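Local coordinates for D-isomer specific 2-hydroxyacid dehydrogenase NAD-binding (Xanthobacter autotrophicus, PDB 4XA8), which probably acts as a nicotinamide-cofactor-dependent oxidoreductase of the D-2-hydroxyacid dehydrogenase family and binds NADPH, at residues 11-16 / 59-64; 105-110 / 283-288; 140-145 / 166-171; 171-176 / 193-198; 228-233 / 251-256. All coordinates share one frame; numbering follows the deposited sequence.

Interaction 1 (11-16 / 59-64)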
# COMPACT_ATOMS: atom_id res chain seq x y z
N VAL A 11 -26.63 -24.61 5.89
CA VAL A 11 -26.98 -23.71 4.79
C VAL A 11 -26.10 -22.45 4.84
O VAL A 11 -25.92 -21.86 5.90
CB VAL A 11 -28.48 -23.30 4.79
CG1 VAL A 11 -28.83 -22.43 5.99
CG2 VAL A 11 -28.83 -22.54 3.53
N PHE A 12 -25.61 -22.06 3.68
CA PHE A 12 -24.77 -20.88 3.49
C PHE A 12 -25.52 -19.80 2.70
O PHE A 12 -26.10 -20.08 1.61
CB PHE A 12 -23.57 -21.27 2.61
CG PHE A 12 -22.61 -20.15 2.33
CD1 PHE A 12 -22.80 -19.30 1.26
CD2 PHE A 12 -21.50 -19.95 3.14
CE1 PHE A 12 -21.88 -18.28 0.99
CE2 PHE A 12 -20.60 -18.92 2.89
CZ PHE A 12 -20.79 -18.11 1.79
N TYR A 13 -25.46 -18.57 3.20
CA TYR A 13 -25.93 -17.44 2.42
C TYR A 13 -24.98 -16.24 2.53
O TYR A 13 -24.71 -15.72 3.63
CB TYR A 13 -27.35 -16.97 2.81
CG TYR A 13 -27.83 -15.87 1.90
CD1 TYR A 13 -27.47 -14.55 2.15
CD2 TYR A 13 -28.57 -16.14 0.76
CE1 TYR A 13 -27.84 -13.52 1.30
CE2 TYR A 13 -28.97 -15.11 -0.10
CZ TYR A 13 -28.60 -13.80 0.18
OH TYR A 13 -28.96 -12.75 -0.65
N SER A 14 -24.52 -15.75 1.39
CA SER A 14 -23.89 -14.43 1.36
C SER A 14 -23.84 -13.86 -0.06
O SER A 14 -23.52 -14.57 -0.98
CB SER A 14 -22.49 -14.49 1.95
OG SER A 14 -21.83 -13.23 1.79
N ALA A 15 -24.16 -12.58 -0.23
CA ALA A 15 -23.98 -11.91 -1.55
C ALA A 15 -22.55 -11.39 -1.74
O ALA A 15 -22.21 -10.92 -2.84
CB ALA A 15 -24.96 -10.76 -1.69
N VAL A 16 -21.73 -11.47 -0.69
CA VAL A 16 -20.37 -10.88 -0.71
C VAL A 16 -19.26 -11.92 -0.45
O VAL A 16 -18.12 -11.56 -0.23
CB VAL A 16 -20.26 -9.63 0.21
CG1 VAL A 16 -21.23 -8.55 -0.21
CG2 VAL A 16 -20.54 -9.98 1.67
N LYS A 59 -25.99 -10.99 6.07
CA LYS A 59 -27.19 -10.21 5.69
C LYS A 59 -28.19 -10.93 4.77
O LYS A 59 -28.47 -10.46 3.67
CB LYS A 59 -26.75 -8.89 5.07
CG LYS A 59 -25.96 -8.05 6.04
CD LYS A 59 -25.91 -6.60 5.58
CE LYS A 59 -24.68 -5.88 6.09
NZ LYS A 59 -24.17 -4.93 5.06
N PRO A 60 -28.72 -12.09 5.23
CA PRO A 60 -29.59 -12.89 4.38
C PRO A 60 -30.90 -12.16 4.13
O PRO A 60 -31.16 -11.16 4.80
CB PRO A 60 -29.80 -14.19 5.19
CG PRO A 60 -29.58 -13.79 6.61
CD PRO A 60 -28.52 -12.71 6.55
N PRO A 61 -31.69 -12.63 3.13
CA PRO A 61 -32.91 -11.95 2.75
C PRO A 61 -33.93 -11.94 3.91
O PRO A 61 -33.92 -12.84 4.75
CB PRO A 61 -33.45 -12.80 1.57
CG PRO A 61 -32.35 -13.72 1.19
CD PRO A 61 -31.50 -13.89 2.40
N HIS A 62 -34.77 -10.90 3.95
CA HIS A 62 -35.84 -10.80 4.96
C HIS A 62 -36.63 -12.12 4.95
O HIS A 62 -36.99 -12.63 3.89
CB HIS A 62 -36.76 -9.60 4.64
N GLY A 63 -36.85 -12.71 6.13
CA GLY A 63 -37.60 -13.97 6.21
C GLY A 63 -36.80 -15.23 5.95
O GLY A 63 -37.34 -16.32 6.00
N PHE A 64 -35.49 -15.11 5.71
CA PHE A 64 -34.68 -16.28 5.36
C PHE A 64 -34.71 -17.38 6.45
O PHE A 64 -34.88 -18.58 6.15
CB PHE A 64 -33.24 -15.85 5.09
CG PHE A 64 -32.30 -16.96 4.76
CD1 PHE A 64 -32.30 -17.56 3.51
CD2 PHE A 64 -31.37 -17.39 5.70
CE1 PHE A 64 -31.38 -18.57 3.20
CE2 PHE A 64 -30.46 -18.39 5.39
CZ PHE A 64 -30.46 -18.96 4.14

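Interaction 2 (105-110 / 283-288)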
# COMPACT_ATOMS: atom_id res chain seq x y z
N GLN A 105 -4.44 -8.16 12.10
CA GLN A 105 -3.24 -8.03 11.22
C GLN A 105 -3.59 -7.71 9.79
O GLN A 105 -3.09 -6.79 9.21
CB GLN A 105 -2.43 -9.33 11.21
CG GLN A 105 -1.23 -9.25 10.27
CD GLN A 105 -0.27 -8.19 10.75
OE1 GLN A 105 0.54 -8.47 11.65
NE2 GLN A 105 -0.31 -6.97 10.14
N MET A 106 -4.48 -8.50 9.22
CA MET A 106 -4.92 -8.29 7.87
C MET A 106 -5.60 -6.92 7.68
O MET A 106 -5.43 -6.26 6.66
CB MET A 106 -5.88 -9.41 7.51
CG MET A 106 -6.34 -9.40 6.06
SD MET A 106 -7.63 -10.63 5.77
CE MET A 106 -7.95 -10.29 4.06
N MET A 107 -6.40 -6.51 8.65
CA MET A 107 -6.97 -5.19 8.61
C MET A 107 -5.89 -4.08 8.73
O MET A 107 -5.92 -3.11 7.99
CB MET A 107 -8.04 -5.05 9.71
CG MET A 107 -8.50 -3.64 9.90
SD MET A 107 -9.51 -3.05 8.53
CE MET A 107 -11.07 -3.86 8.98
N ALA A 108 -4.94 -4.23 9.65
CA ALA A 108 -3.94 -3.21 9.82
C ALA A 108 -3.12 -3.09 8.56
O ALA A 108 -2.74 -1.98 8.18
CB ALA A 108 -3.01 -3.51 10.97
N SER A 109 -2.80 -4.22 7.94
CA SER A 109 -1.99 -4.23 6.71
C SER A 109 -2.80 -3.53 5.62
O SER A 109 -2.25 -2.72 4.85
CB SER A 109 -1.67 -5.67 6.29
OG SER A 109 -0.83 -6.32 7.22
N PHE A 110 -4.10 -3.80 5.51
CA PHE A 110 -4.89 -3.15 4.49
C PHE A 110 -4.96 -1.60 4.69
O PHE A 110 -4.85 -0.82 3.76
CB PHE A 110 -6.32 -3.73 4.44
CG PHE A 110 -7.13 -3.22 3.27
CD1 PHE A 110 -6.87 -3.70 2.00
CD2 PHE A 110 -8.06 -2.24 3.43
CE1 PHE A 110 -7.59 -3.22 0.91
CE2 PHE A 110 -8.77 -1.76 2.35
CZ PHE A 110 -8.54 -2.26 1.08
N HIS A 283 -15.03 -5.15 0.04
CA HIS A 283 -14.89 -5.90 1.30
C HIS A 283 -13.63 -6.69 1.48
O HIS A 283 -13.66 -7.85 1.90
CB HIS A 283 -16.07 -6.86 1.43
CG HIS A 283 -17.16 -6.33 2.27
ND1 HIS A 283 -17.94 -7.14 3.06
CD2 HIS A 283 -17.59 -5.06 2.47
CE1 HIS A 283 -18.82 -6.38 3.71
NE2 HIS A 283 -18.62 -5.12 3.37
N LEU A 284 -12.51 -6.09 1.14
CA LEU A 284 -11.23 -6.73 1.22
C LEU A 284 -10.56 -6.60 2.56
O LEU A 284 -9.63 -7.34 2.85
CB LEU A 284 -10.27 -6.12 0.21
CG LEU A 284 -10.71 -6.20 -1.24
CD1 LEU A 284 -9.58 -5.60 -2.09
CD2 LEU A 284 -11.03 -7.62 -1.65
N ALA A 285 -10.95 -5.62 3.36
CA ALA A 285 -10.16 -5.35 4.58
C ALA A 285 -10.42 -6.41 5.64
O ALA A 285 -9.54 -6.78 6.39
CB ALA A 285 -10.54 -3.99 5.14
N SER A 286 -11.66 -6.88 5.68
CA SER A 286 -12.19 -7.68 6.78
C SER A 286 -12.75 -9.03 6.28
O SER A 286 -13.62 -9.63 6.94
CB SER A 286 -13.34 -6.86 7.41
OG SER A 286 -14.20 -6.35 6.37
N ILE A 287 -12.22 -9.54 5.17
CA ILE A 287 -12.72 -10.78 4.55
C ILE A 287 -12.48 -12.06 5.39
O ILE A 287 -11.40 -12.31 5.90
CB ILE A 287 -12.23 -10.92 3.07
CG1 ILE A 287 -13.14 -11.89 2.27
CG2 ILE A 287 -10.80 -11.36 3.00
CD1 ILE A 287 -14.28 -11.19 1.54
N ALA A 288 -13.53 -12.86 5.59
CA ALA A 288 -13.36 -14.17 6.22
C ALA A 288 -12.72 -15.24 5.31
O ALA A 288 -13.04 -15.38 4.10
CB ALA A 288 -14.69 -14.67 6.76

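Interaction 3 (140-145 / 166-171)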
# COMPACT_ATOMS: atom_id res chain seq x y z
N ARG A 140 7.46 15.31 0.31
CA ARG A 140 7.11 15.60 1.72
C ARG A 140 7.61 14.44 2.57
O ARG A 140 7.58 13.33 2.12
CB ARG A 140 5.58 15.69 1.88
CG ARG A 140 4.86 16.23 0.65
CD ARG A 140 3.36 16.06 0.70
NE ARG A 140 2.81 16.76 1.84
CZ ARG A 140 1.60 16.55 2.35
NH1 ARG A 140 1.19 17.25 3.40
NH2 ARG A 140 0.81 15.63 1.81
N THR A 141 8.03 14.68 3.81
CA THR A 141 8.32 13.60 4.76
C THR A 141 7.01 13.03 5.32
O THR A 141 5.98 13.72 5.38
CB THR A 141 9.15 14.10 5.95
OG1 THR A 141 8.42 15.11 6.66
CG2 THR A 141 10.47 14.69 5.51
N ALA A 142 7.04 11.79 5.77
CA ALA A 142 5.92 11.20 6.50
C ALA A 142 5.45 12.07 7.69
O ALA A 142 4.26 12.19 7.96
CB ALA A 142 6.35 9.85 7.01
N ALA A 143 6.41 12.66 8.40
CA ALA A 143 6.14 13.46 9.59
C ALA A 143 5.28 14.70 9.30
O ALA A 143 4.58 15.18 10.19
CB ALA A 143 7.44 13.84 10.27
N GLU A 144 5.30 15.21 8.07
CA GLU A 144 4.44 16.31 7.73
C GLU A 144 3.00 15.89 7.39
O GLU A 144 2.13 16.72 7.25
CB GLU A 144 5.09 17.25 6.68
CG GLU A 144 5.12 16.81 5.25
CD GLU A 144 6.05 17.70 4.40
OE1 GLU A 144 7.29 17.53 4.38
OE2 GLU A 144 5.48 18.55 3.71
N ILE A 145 2.74 14.59 7.32
CA ILE A 145 1.41 14.10 6.94
C ILE A 145 0.59 13.62 8.14
O ILE A 145 0.93 12.63 8.82
CB ILE A 145 1.50 13.01 5.86
CG1 ILE A 145 2.29 13.54 4.66
CG2 ILE A 145 0.10 12.56 5.42
CD1 ILE A 145 2.51 12.50 3.57
N HIS A 166 5.54 3.97 10.67
CA HIS A 166 5.92 4.56 9.40
C HIS A 166 6.23 6.07 9.41
O HIS A 166 6.53 6.66 8.35
CB HIS A 166 4.89 4.14 8.35
CG HIS A 166 4.98 2.69 8.05
ND1 HIS A 166 4.48 1.71 8.88
CD2 HIS A 166 5.64 2.05 7.06
CE1 HIS A 166 4.79 0.52 8.39
NE2 HIS A 166 5.49 0.71 7.28
N GLY A 167 6.26 6.69 10.60
CA GLY A 167 6.71 8.05 10.75
C GLY A 167 5.64 9.13 10.58
O GLY A 167 5.92 10.31 10.71
N PHE A 168 4.41 8.74 10.25
CA PHE A 168 3.33 9.72 10.08
C PHE A 168 2.99 10.44 11.39
O PHE A 168 3.28 9.92 12.48
CB PHE A 168 2.06 9.03 9.54
CG PHE A 168 2.23 8.47 8.16
CD1 PHE A 168 2.42 9.32 7.11
CD2 PHE A 168 2.23 7.09 7.93
CE1 PHE A 168 2.60 8.84 5.81
CE2 PHE A 168 2.42 6.58 6.63
CZ PHE A 168 2.59 7.45 5.57
N ASP A 169 2.42 11.64 11.28
CA ASP A 169 1.87 12.31 12.46
C ASP A 169 0.46 11.70 12.73
O ASP A 169 -0.55 12.16 12.17
CB ASP A 169 1.81 13.82 12.19
CG ASP A 169 1.33 14.63 13.38
OD1 ASP A 169 0.87 14.07 14.40
OD2 ASP A 169 1.34 15.86 13.24
N VAL A 170 0.43 10.61 13.51
CA VAL A 170 -0.78 9.78 13.66
C VAL A 170 -1.61 10.28 14.85
O VAL A 170 -1.09 10.50 15.94
CB VAL A 170 -0.46 8.28 13.78
CG1 VAL A 170 -1.71 7.42 13.88
CG2 VAL A 170 0.39 7.82 12.62
N ARG A 171 -2.90 10.52 14.58
CA ARG A 171 -3.84 10.87 15.63
C ARG A 171 -4.92 9.82 15.66
O ARG A 171 -5.15 9.17 14.68
CB ARG A 171 -4.39 12.32 15.45
CG ARG A 171 -4.74 12.69 14.01
CD ARG A 171 -5.45 14.05 13.83
NE ARG A 171 -4.59 15.08 14.31
CZ ARG A 171 -4.92 16.29 14.72
NH1 ARG A 171 -6.16 16.81 14.66
NH2 ARG A 171 -3.93 17.01 15.17
O HOH W 1 2.84 16.92 11.16

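Interaction 4 (171-176 / 193-198)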
# COMPACT_ATOMS: atom_id res chain seq x y z
N ARG A 171 -2.90 10.52 14.58
CA ARG A 171 -3.84 10.87 15.63
C ARG A 171 -4.92 9.82 15.66
O ARG A 171 -5.15 9.17 14.68
CB ARG A 171 -4.39 12.32 15.45
CG ARG A 171 -4.74 12.69 14.01
CD ARG A 171 -5.45 14.05 13.83
NE ARG A 171 -4.59 15.08 14.31
CZ ARG A 171 -4.92 16.29 14.72
NH1 ARG A 171 -6.16 16.81 14.66
NH2 ARG A 171 -3.93 17.01 15.17
N GLY A 172 -5.61 9.68 16.80
CA GLY A 172 -6.75 8.82 16.87
C GLY A 172 -7.86 9.49 17.65
O GLY A 172 -7.62 10.40 18.49
N TRP A 173 -9.06 8.99 17.42
CA TRP A 173 -10.27 9.42 18.12
C TRP A 173 -11.03 8.25 18.66
O TRP A 173 -11.21 7.22 17.99
CB TRP A 173 -11.19 10.26 17.20
CG TRP A 173 -12.35 10.79 17.95
CD1 TRP A 173 -12.41 11.97 18.63
CD2 TRP A 173 -13.62 10.14 18.17
NE1 TRP A 173 -13.63 12.12 19.22
CE2 TRP A 173 -14.40 11.02 18.97
CE3 TRP A 173 -14.17 8.92 17.76
CZ2 TRP A 173 -15.70 10.70 19.42
CZ3 TRP A 173 -15.50 8.59 18.19
CH2 TRP A 173 -16.25 9.49 19.00
N SER A 174 -11.52 8.42 19.88
CA SER A 174 -12.35 7.40 20.47
C SER A 174 -13.37 8.08 21.35
O SER A 174 -13.21 9.22 21.70
CB SER A 174 -11.50 6.45 21.32
OG SER A 174 -12.38 5.48 21.92
N ARG A 175 -14.46 7.39 21.65
CA ARG A 175 -15.46 7.94 22.55
C ARG A 175 -14.85 8.11 23.95
O ARG A 175 -15.17 9.06 24.63
CB ARG A 175 -16.68 7.02 22.61
N THR A 176 -13.92 7.22 24.34
CA THR A 176 -13.39 7.21 25.71
C THR A 176 -11.86 7.38 25.69
O THR A 176 -11.24 7.18 24.66
CB THR A 176 -13.82 5.91 26.42
OG1 THR A 176 -13.32 4.78 25.72
CG2 THR A 176 -15.32 5.78 26.42
N PRO A 193 -14.65 17.64 16.21
CA PRO A 193 -14.30 18.64 15.21
C PRO A 193 -12.83 18.98 15.12
O PRO A 193 -12.31 19.02 14.02
CB PRO A 193 -15.13 19.86 15.62
CG PRO A 193 -16.31 19.27 16.29
CD PRO A 193 -15.73 18.13 17.08
N GLY A 194 -12.15 19.20 16.25
CA GLY A 194 -10.71 19.52 16.20
C GLY A 194 -9.90 18.32 15.69
O GLY A 194 -8.92 18.49 14.96
N PHE A 195 -10.30 17.10 16.05
CA PHE A 195 -9.63 15.87 15.56
C PHE A 195 -9.71 15.81 14.02
O PHE A 195 -8.68 15.58 13.36
CB PHE A 195 -10.25 14.58 16.14
CG PHE A 195 -9.89 13.30 15.39
CD1 PHE A 195 -8.68 12.68 15.61
CD2 PHE A 195 -10.77 12.72 14.48
CE1 PHE A 195 -8.32 11.53 14.91
CE2 PHE A 195 -10.43 11.54 13.79
CZ PHE A 195 -9.19 10.96 14.02
N LEU A 196 -10.91 16.01 13.48
CA LEU A 196 -11.10 15.99 12.03
C LEU A 196 -10.39 17.16 11.32
O LEU A 196 -9.81 16.97 10.24
CB LEU A 196 -12.59 16.04 11.68
CG LEU A 196 -13.37 14.77 12.09
CD1 LEU A 196 -14.88 15.01 12.02
CD2 LEU A 196 -12.95 13.58 11.28
N ALA A 197 -10.49 18.38 11.88
CA ALA A 197 -9.90 19.55 11.23
C ALA A 197 -8.40 19.42 11.02
O ALA A 197 -7.85 20.04 10.10
CB ALA A 197 -10.21 20.81 12.02
N GLY A 198 -7.71 18.65 11.86
CA GLY A 198 -6.24 18.48 11.68
C GLY A 198 -5.82 17.19 10.98
O GLY A 198 -4.64 16.86 10.93

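Interaction 5 (228-233 / 251-256)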
# COMPACT_ATOMS: atom_id res chain seq x y z
N ALA A 228 -9.00 16.88 1.92
CA ALA A 228 -8.75 15.73 2.72
C ALA A 228 -8.91 14.46 1.90
O ALA A 228 -9.60 14.43 0.89
CB ALA A 228 -9.68 15.69 3.95
N LYS A 229 -8.22 13.42 2.36
CA LYS A 229 -8.30 12.08 1.78
C LYS A 229 -9.00 11.12 2.77
O LYS A 229 -8.66 11.08 3.93
CB LYS A 229 -6.90 11.62 1.41
CG LYS A 229 -6.28 12.66 0.44
CD LYS A 229 -4.79 12.71 0.43
CE LYS A 229 -4.25 13.53 -0.75
NZ LYS A 229 -3.28 12.66 -1.53
N PHE A 230 -10.00 10.38 2.27
CA PHE A 230 -10.96 9.66 3.12
C PHE A 230 -10.92 8.15 2.82
O PHE A 230 -11.05 7.73 1.67
CB PHE A 230 -12.33 10.24 2.81
CG PHE A 230 -13.43 9.78 3.71
CD1 PHE A 230 -14.16 8.64 3.40
CD2 PHE A 230 -13.77 10.49 4.85
CE1 PHE A 230 -15.19 8.21 4.20
CE2 PHE A 230 -14.83 10.07 5.65
CZ PHE A 230 -15.53 8.93 5.33
N ILE A 231 -10.73 7.33 3.87
CA ILE A 231 -10.65 5.89 3.77
C ILE A 231 -11.74 5.30 4.69
O ILE A 231 -11.78 5.64 5.88
CB ILE A 231 -9.30 5.39 4.24
CG1 ILE A 231 -8.20 5.91 3.32
CG2 ILE A 231 -9.26 3.86 4.31
CD1 ILE A 231 -6.85 5.85 3.96
N ASN A 232 -12.59 4.43 4.15
CA ASN A 232 -13.66 3.76 4.98
C ASN A 232 -13.51 2.27 4.95
O ASN A 232 -13.65 1.66 3.88
CB ASN A 232 -15.04 4.10 4.51
CG ASN A 232 -16.10 3.71 5.52
OD1 ASN A 232 -15.78 3.32 6.65
ND2 ASN A 232 -17.36 3.77 5.12
N VAL A 233 -13.17 1.68 6.11
CA VAL A 233 -13.05 0.23 6.25
C VAL A 233 -13.97 -0.27 7.38
O VAL A 233 -13.85 -1.42 7.78
CB VAL A 233 -11.60 -0.24 6.49
CG1 VAL A 233 -10.72 0.04 5.24
CG2 VAL A 233 -10.98 0.46 7.70
N GLY A 251 -15.21 18.77 -4.23
CA GLY A 251 -13.79 18.82 -4.02
C GLY A 251 -13.41 19.03 -2.57
O GLY A 251 -12.25 19.21 -2.29
N HIS A 252 -14.36 18.98 -1.64
CA HIS A 252 -14.03 19.05 -0.24
C HIS A 252 -13.17 17.87 0.20
O HIS A 252 -12.24 18.02 0.98
CB HIS A 252 -15.28 19.20 0.67
CG HIS A 252 -14.93 19.51 2.08
ND1 HIS A 252 -14.24 20.65 2.43
CD2 HIS A 252 -15.05 18.78 3.22
CE1 HIS A 252 -14.01 20.64 3.73
NE2 HIS A 252 -14.47 19.52 4.23
N ILE A 253 -13.51 16.67 -0.27
CA ILE A 253 -12.67 15.52 -0.12
C ILE A 253 -12.08 15.36 -1.49
O ILE A 253 -12.81 15.27 -2.48
CB ILE A 253 -13.49 14.29 0.32
CG1 ILE A 253 -13.96 14.49 1.77
CG2 ILE A 253 -12.67 13.02 0.28
CD1 ILE A 253 -14.87 13.43 2.30
N ALA A 254 -10.75 15.30 -1.53
CA ALA A 254 -10.01 15.21 -2.78
C ALA A 254 -10.01 13.79 -3.40
O ALA A 254 -10.03 13.63 -4.66
CB ALA A 254 -8.59 15.69 -2.59
N GLU A 255 -9.95 12.79 -2.55
CA GLU A 255 -9.90 11.40 -2.98
C GLU A 255 -10.28 10.47 -1.86
O GLU A 255 -10.25 10.84 -0.69
CB GLU A 255 -8.49 11.03 -3.58
CG GLU A 255 -7.32 11.58 -2.84
CD GLU A 255 -5.94 11.33 -3.51
OE1 GLU A 255 -5.14 10.59 -2.90
OE2 GLU A 255 -5.65 11.87 -4.62
N ALA A 256 -10.67 9.24 -2.21
CA ALA A 256 -11.14 8.30 -1.26
C ALA A 256 -10.85 6.87 -1.69
O ALA A 256 -10.66 6.56 -2.90
CB ALA A 256 -12.65 8.47 -1.05

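Interaction 1 (11-16 / 59-64)
Tyr13 lays one face of its phenol ring over the pyrrolidine of Pro61, whose CD sits almost above the ring centre, 3.7 Å from the centroid and only 12° off the ring normal, a clear CH-pi contact. CG of Tyr13 is anti to the backbone N (chi1 -176°), which sends the ring out from the strand into the 59-64 loop. Pro60 meets the same ring obliquely, its CB lying 3.8 Å from Tyr13 CD1. Phe64 completes the aromatic group: the edge of Tyr13 points toward the face of Phe64, with centroids 5.6 Å apart and planes inclined at 51°. The tip of the Phe64 ring in turn reaches back to the strand, where CZ lies 3.9 Å from Tyr13 CB, and Val11 CG2 approaches the Phe64 ring edge with a 4.0 Å separation from CZ. Proline and aromatic surfaces thus carry most of the contact. The loop holds its shape through a type II beta turn from Pro61 to Phe64, closed by the bond from Phe64 N to Pro61 O at 2.9 Å, with Gly63 at the position of positive phi. The phenol oxygen of Tyr13 is satisfied beyond the loop, by the backbone N of Gly41. Val11 and Tyr13 belong to strand 9-13, which runs between strands 34-37 and 52-57 in the five-stranded parallel sheet; the loop follows directly on strand 52-57 and folds back against that strand's neighbour, while Phe12 turns away toward Trp22 of helix 19-29.

Interaction 2 (105-110 / 283-288)
This contact lies where the chain passes between the two Rossmann-like domains expected of a D-2-hydroxyacid dehydrogenase: helix 103-119 comes after the last strand of the five-stranded sheet, and the 283-288 loop leads from the last strand of the seven-stranded sheet toward helix 290-306. Apolar packing carries it. Ala285 is central, its CB set 3.5 Å from Phe110 CD2 and 3.7 Å from Met107 SD, while its CA lies over one face of the Phe110 ring. Phe110 has CG anti to the backbone N (chi1 -172°), which turns the ring onto the loop; Leu284 CB meets it obliquely, 4.0 Å from CE1. Met107 bends at chi2 and chi3, so that its thioether curls around the Ala285 methyl and CE comes within 4.1 Å of Ser286 CB. Polar groups are served mostly from outside. Asp259 grips the loop with both carboxylate oxygens, OD1 receiving Leu284 N and OD2 receiving Ala285 N, and Arg120 of the second subunit bonds to Leu284 O. Ala285 O, by contrast, is buried by the helix and has no partner in the model. Ala285 and Ser286 take part in NADPH binding, although this chain carries no cofactor, so the helix backs the loop at the cofactor site. The last element is Met106, extended along its whole length: its CE lies 3.6 Å from Leu284 O and presses against Ile287 CG2 at 3.2 Å, tighter than usual van der Waals contact.

Interaction 3 (140-145 / 166-171)
One direct hydrogen bond ties the two segments together, from Asp169 N to Ile145 O at 3.0 Å; it is bent, 141° at the hydrogen, and its donor stands above the carbonyl plane. A water adds a second bridge, donating to Ala143 O at 2.6 Å and to Asp169 OD2 at 2.8 Å, so both of its protons are spent on this link. Weaker still is a nearly straight CA-H...O contact, 174° at the hydrogen, with Phe168 CA 3.4 Å from Ala142 O, an oxygen that also accepts Ile145 N within the short 3-10 turn.

Apolar contacts centre on Phe168. Its CD1 lies 4.0 Å from Ile145 CB, which approaches the ring edge, and the same atom lies 4.0 Å from Ala142 CB; Leu116 and Ala119 of helix 103-119 also touch the ring. An alanine in place of Phe168 would remove the ring that Ile145, Ala142, Leu116 and Ala119 touch, and would probably loosen the join between this turn and helix 103-119. At Gly167 a side chain would crowd the Ala142 methyl.

The 3-10 turn 142-144 is held by two reciprocal bonds between Thr141 and Glu144: Thr141 N donates to Glu144 OE1 at 3.0 Å, and Glu144 N returns a weak bond to Thr141 OG1. Arg291 of the second subunit forms a salt bridge with the same OE1.

The contact joins the entrances of strands 146-150 and 169-174, neighbours in the Rossmann sheet. With backbone carbonyls as the main acceptors, it probably depends more on main-chain shape than on side-chain charge.

Interaction 4 (171-176 / 193-198)
In the seven-stranded Rossmann sheet of the NAD-binding domain, strand 169-174 is overlaid by helix 192-197; the axes of segments 171-174 and 193-197 pass 9.2 Å apart, their directions 151° from one another. Phe195 wedges between the two. Trp173 CB stands over the centre of its ring, 3.5 Å from the centroid, and the indole of Trp173 turns away to bond through NE1 to Gly188 O. Gly172 C lies close to the same ring, 3.4 Å from Phe195 CE1.

Arg171 runs past Phe195 in the opposite direction, its CG 3.9 Å from CE1 and its guanidinium plane only 20° from that of the ring. From there NH1 donates to Phe195 O at 3.1 Å, nearly straight at 166°, and Ser199 OG shares this acceptor. Gly198 lies over one guanidinium face, where any CB would clash with NH1. A leucine in place of Arg171 would lack the NH1 bond to Phe195 O and would probably fasten this end of the helix less firmly to the strand.

Arg175 and Thr176, just beyond the strand, belong to the NADPH site. A positive charge set at the carbonyl end of a helix is likely to be stabilised electrostatically, which may offset the nearby guanidinium of Arg146.

Interaction 5 (228-233 / 251-256)
Lys229 has CG anti to the carbonyl carbon (chi1 -57°) and stays extended until a bend at chi4, whereas Glu255 puts CG in the crowded position between N and carbonyl carbon (chi1 42°) and then runs straight. The two side chains therefore lie side by side, pointing the same way, with Lys229 CG 3.6 Å from Glu255 CG. Their ends form a salt bridge whose hydrogen bond is weak, Lys229 NZ to Glu255 OE1 at 3.1 Å. The stronger partners lie outside: Asp121 for the ammonium, which also donates to His118 O, and His118 ND1 for OE1.

Strands 228-232 and 253-258 are the parallel arms of a beta-alpha-beta crossover through helix 241-250, adjacent in the Rossmann sheet. Ala254 N donates to Ala228 O at 2.8 Å, and Phe230 N to Glu255 O at 3.0 Å, 162° at the hydrogen; both donors lie in the carbonyl plane. Between them Ala254 has helical backbone angles, and Glu255 N is buried without a partner in the model.

On the sheet face of Ala228, Ile253 and Ala256, Phe230 CB packs 3.8 Å from Ile253 CG2 and 4.3 Å from Ala256 CB. Leu244 of the crossover helix touches both Phe230 and Ile253.

How the interactions relate
Interaction 1 closes first along the chain, in the five-stranded domain; the other four follow. Interaction 2 links the two passages between domains and encloses interactions 3, 4 and 5, in that order, within its loop. Interactions 3 and 4 share Arg171 and strand 169-174, while interaction 5 lies further across the same seven-stranded sheet, with centres 16 to 17 Å from theirs. Interaction 1 sits about 42 Å from interaction 3, centre to centre, on the opposite side of the chain's centre. Interaction 2 lies between and touches interactions 1 and 5: Ile287 and His283 touch Val16 of interaction 1, and Met107, Phe110 and Ala285 pack on cofactor-site residue Val233 of interaction 5.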